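Local coordinates for putative HTH-type transcriptional regulator PF0864 (Pyrococcus furiosus, PDB 2IA0), which probably binds DNA in a sequence-specific way as a dimeric transcriptional regulator of the AsnC family, at the interface of chains A and B. Sequence-based numbering; all coordinates share one arbitrary frame. Chains: chain A/B, Putative HTH-type transcriptional regulator PF0864.

Contact 1: the interface of chains A and B. Residues chain A 62-63, 111-112, 167-168; chain B 161, 163-164.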
# COMPACT_ATOMS: atom_id res chain seq x y z
N GLU A 62 -11.18 -7.99 5.66
CA GLU A 62 -10.48 -9.04 4.94
C GLU A 62 -9.40 -9.72 5.78
O GLU A 62 -9.23 -10.94 5.70
CB GLU A 62 -9.86 -8.53 3.63
CG GLU A 62 -9.20 -9.67 2.85
CD GLU A 62 -8.22 -9.17 1.83
OE1 GLU A 62 -8.70 -8.72 0.75
OE2 GLU A 62 -6.97 -9.25 2.10
N ARG A 63 -8.69 -8.94 6.60
CA ARG A 63 -7.50 -9.49 7.25
C ARG A 63 -7.00 -8.51 8.29
O ARG A 63 -7.20 -7.33 8.13
CB ARG A 63 -6.41 -9.72 6.19
CG ARG A 63 -5.17 -10.47 6.65
CD ARG A 63 -4.58 -11.29 5.50
NE ARG A 63 -3.83 -10.44 4.59
CZ ARG A 63 -2.68 -9.86 4.92
NH1 ARG A 63 -2.16 -10.06 6.13
NH2 ARG A 63 -2.05 -9.09 4.06
N LEU A 111 8.00 -4.23 -4.05
CA LEU A 111 6.96 -4.04 -3.03
C LEU A 111 5.57 -4.57 -3.41
O LEU A 111 4.79 -4.88 -2.53
CB LEU A 111 7.05 -2.68 -2.32
CG LEU A 111 7.83 -2.61 -0.99
CD1 LEU A 111 8.77 -3.79 -0.66
CD2 LEU A 111 8.57 -1.33 -0.94
N PHE A 112 5.19 -4.70 -4.68
CA PHE A 112 4.44 -3.83 -5.58
C PHE A 112 4.71 -3.89 -7.06
O PHE A 112 5.61 -3.24 -7.57
CB PHE A 112 3.84 -2.49 -5.09
CG PHE A 112 2.54 -2.15 -5.82
CD1 PHE A 112 1.31 -2.61 -5.33
CD2 PHE A 112 2.56 -1.43 -7.03
CE1 PHE A 112 0.12 -2.33 -6.00
CE2 PHE A 112 1.36 -1.11 -7.72
CZ PHE A 112 0.14 -1.57 -7.21
N PHE A 167 3.54 -1.27 5.80
CA PHE A 167 2.66 -2.37 5.41
C PHE A 167 3.31 -3.39 4.41
O PHE A 167 3.21 -4.60 4.60
CB PHE A 167 1.32 -1.83 4.90
CG PHE A 167 0.41 -2.90 4.36
CD1 PHE A 167 -0.15 -3.85 5.22
CD2 PHE A 167 0.15 -2.98 2.99
CE1 PHE A 167 -0.98 -4.87 4.72
CE2 PHE A 167 -0.67 -3.98 2.48
CZ PHE A 167 -1.23 -4.93 3.35
N LEU A 168 3.95 -2.87 3.35
CA LEU A 168 4.50 -3.70 2.28
C LEU A 168 5.90 -4.24 2.58
O LEU A 168 6.36 -5.18 1.91
CB LEU A 168 4.53 -2.90 0.95
CG LEU A 168 3.21 -2.45 0.33
CD1 LEU A 168 3.42 -1.54 -0.88
CD2 LEU A 168 2.33 -3.63 -0.03
N GLY B 161 1.28 -7.27 -4.16
CA GLY B 161 0.76 -6.18 -3.31
C GLY B 161 -0.72 -5.87 -3.48
O GLY B 161 -1.14 -4.74 -3.25
N ASP B 163 -3.21 -6.41 -1.69
CA ASP B 163 -3.78 -5.92 -0.42
C ASP B 163 -3.62 -4.43 -0.15
O ASP B 163 -4.25 -3.91 0.77
CB ASP B 163 -3.15 -6.65 0.77
CG ASP B 163 -3.62 -8.06 0.89
OD1 ASP B 163 -4.48 -8.49 0.09
OD2 ASP B 163 -3.11 -8.75 1.79
N LEU B 164 -2.75 -3.79 -0.92
CA LEU B 164 -2.48 -2.36 -0.80
C LEU B 164 -3.75 -1.52 -0.87
O LEU B 164 -3.92 -0.61 -0.09
CB LEU B 164 -1.47 -1.92 -1.86
CG LEU B 164 -1.30 -0.45 -2.24
CD1 LEU B 164 0.07 -0.22 -2.86
CD2 LEU B 164 -2.40 0.05 -3.20

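Contact 2: the interface of chains A and B. Residues chain A 58-60, 62; chain B 68-71, 73.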
# COMPACT_ATOMS: atom_id res chain seq x y z
N ARG A 58 -18.42 -11.86 5.72
CA ARG A 58 -18.62 -11.31 4.37
C ARG A 58 -17.34 -10.82 3.69
O ARG A 58 -17.38 -10.38 2.54
CB ARG A 58 -19.67 -10.19 4.40
CG ARG A 58 -21.07 -10.68 4.82
CD ARG A 58 -22.10 -9.52 4.94
NE ARG A 58 -23.45 -10.00 5.29
CZ ARG A 58 -24.52 -9.19 5.44
NH1 ARG A 58 -24.38 -7.87 5.28
NH2 ARG A 58 -25.73 -9.70 5.77
N GLY A 59 -16.21 -10.89 4.40
CA GLY A 59 -14.91 -10.42 3.89
C GLY A 59 -14.75 -8.91 3.80
O GLY A 59 -13.82 -8.43 3.13
N VAL A 60 -15.64 -8.15 4.45
CA VAL A 60 -15.46 -6.71 4.58
C VAL A 60 -14.21 -6.42 5.44
O VAL A 60 -13.36 -5.62 5.05
CB VAL A 60 -16.73 -6.00 5.11
CG1 VAL A 60 -16.47 -4.51 5.31
CG2 VAL A 60 -17.89 -6.20 4.15
N GLU A 62 -11.18 -7.99 5.66
CA GLU A 62 -10.48 -9.04 4.94
C GLU A 62 -9.40 -9.72 5.78
O GLU A 62 -9.23 -10.94 5.70
CB GLU A 62 -9.86 -8.53 3.63
CG GLU A 62 -9.20 -9.67 2.85
CD GLU A 62 -8.22 -9.17 1.83
OE1 GLU A 62 -8.70 -8.72 0.75
OE2 GLU A 62 -6.97 -9.25 2.10
N LEU B 68 -9.30 -3.99 4.45
CA LEU B 68 -10.68 -3.99 3.94
C LEU B 68 -10.81 -4.79 2.63
O LEU B 68 -9.88 -4.85 1.82
CB LEU B 68 -11.18 -2.56 3.71
CG LEU B 68 -11.13 -1.53 4.85
CD1 LEU B 68 -11.61 -0.20 4.28
CD2 LEU B 68 -11.95 -1.95 6.12
N GLY B 69 -11.97 -5.41 2.41
CA GLY B 69 -12.12 -6.21 1.20
C GLY B 69 -13.29 -5.76 0.36
O GLY B 69 -13.70 -4.61 0.43
N GLU B 70 -13.80 -6.67 -0.46
CA GLU B 70 -15.20 -6.61 -0.83
C GLU B 70 -15.63 -5.24 -1.40
O GLU B 70 -14.97 -4.67 -2.27
CB GLU B 70 -16.05 -6.95 0.40
CG GLU B 70 -16.85 -8.23 0.30
CD GLU B 70 -18.28 -8.03 0.84
OE1 GLU B 70 -18.59 -6.89 1.26
OE2 GLU B 70 -19.08 -9.01 0.84
N GLN B 71 -16.74 -4.73 -0.85
CA GLN B 71 -17.42 -3.55 -1.38
C GLN B 71 -16.76 -2.24 -0.97
O GLN B 71 -17.31 -1.17 -1.26
CB GLN B 71 -18.91 -3.57 -0.96
CG GLN B 71 -19.20 -3.17 0.50
CD GLN B 71 -20.34 -4.00 1.11
OE1 GLN B 71 -21.44 -3.48 1.35
NE2 GLN B 71 -20.08 -5.30 1.35
N LYS B 73 -13.07 -1.75 -1.35
CA LYS B 73 -11.94 -1.46 -2.24
C LYS B 73 -12.52 -0.81 -3.50
O LYS B 73 -13.45 -1.38 -4.10
CB LYS B 73 -11.20 -2.72 -2.70
CG LYS B 73 -10.44 -3.56 -1.67
CD LYS B 73 -9.69 -4.68 -2.43
CE LYS B 73 -9.68 -6.05 -1.70
NZ LYS B 73 -8.86 -6.12 -0.43

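Contact 1: the interface of chains A and B
Torsions on both chains set up this part of the two-fold A/B dimer interface, where B:Asp163 and the first residue of chain B helix 164-168 meet strands 61-68 and 110-116 and helix 164-168 of chain A. B:Asp163 places CG anti to its own carbonyl carbon (chi1 -72°), and A:Arg63, in strand 61-68, holds CG anti to the backbone N (chi1 -171°) before bending at chi2 and chi3, so that the two side chains cross at about a right angle. The resulting salt bridge is a nearly straight hydrogen bond from the guanidinium NH2 of A:Arg63 to the carboxylate OD2 of B:Asp163, 2.5 Å long and 176° at the hydrogen. The acceptor lies in the guanidinium plane and offers its anti lone pair, directed away from OD1. NE of A:Arg63 adds a bond to OD2 of B:Asp163, weak at 3.3 Å.

The other carboxylate oxygen, OD1 of B:Asp163, sits 3.3 Å from OE2 of A:Glu62, with the two carboxylate planes steeply inclined. Such a pairing of acidic groups may raise the affinity of one of them for a proton, although the adjacent arginine is likely to offset much of the repulsion.

Carbon takes over along the chain. CZ of A:Phe167 points the ring edge at CB of B:Asp163, 3.6 Å away, supporting the stem of the carboxylate. B:Leu164 has CG anti to its backbone N, and CD1 of B:Leu164 packs 3.7 Å from CD1 of A:Phe112 and, more loosely, 4.1 Å from CD1 of A:Leu168. The A:Phe112 ring also presents its edge to the chain B backbone, CD1 lying 3.9 Å from the carbonyl O of B:Gly161.

Contact 2: the interface of chains A and B
The loop 58-60 that follows helix 45-57 of chain A, with the start of strand 61-68, meets the end of strand 61-68, the 3-10 turn 70-72 and the following loop of chain B. Backbone joins backbone where the amide N of B:Gly69 donates to the carbonyl O of A:Val60 at 3.0 Å, approaching from above the carbonyl plane. Alongside, the ammonium NZ of B:Lys73, delivered by a chain bent at chi3 and chi4, forms a salt bridge of 2.9 Å with OE1 of A:Glu62, which it meets from above the carboxylate plane. NZ of B:Lys73 also donates to the carbonyl O of B:Leu68 at 2.8 Å, in the carbonyl plane, which helps position it for A:Glu62. An alanine here would remove NZ and with it the bonds to A:Glu62 and B:Leu68, and would probably loosen the hold of this turn on the partner.

B:Glu70, bent at chi2, pushes its carboxylate against loop 58-60. OE2 of B:Glu70 lies 2.8 Å from the carbonyl O of A:Arg58; both can only accept as modelled, so the pair is a clash and carries nothing. Beyond it, NE2 of B:Gln71 rests 3.7 Å from the CG2 methyl of A:Val60. Together the contacts dock loop 58-60, after helix 45-57, onto the other subunit, and so may help set how that helix, which would be the recognition helix of the helix-turn-helix, is held in the dimer.

About 14 Å separates the C-alpha centres of contact 1 and contact 2, and A:Glu62, at the start of strand 61-68, belongs to both. The carboxylate of A:Glu62 serves both, so the lysine charge in contact 2 may temper the acidic repulsion in contact 1. The two patches thus form a continuous stretch running from loop 58-60, after helix 45-57, towards the C-terminal helix 164-168. Two-fold symmetry repeats both with the chains exchanged, consistent with a dimer in which strand 61-68 of each subunit leans on its partner.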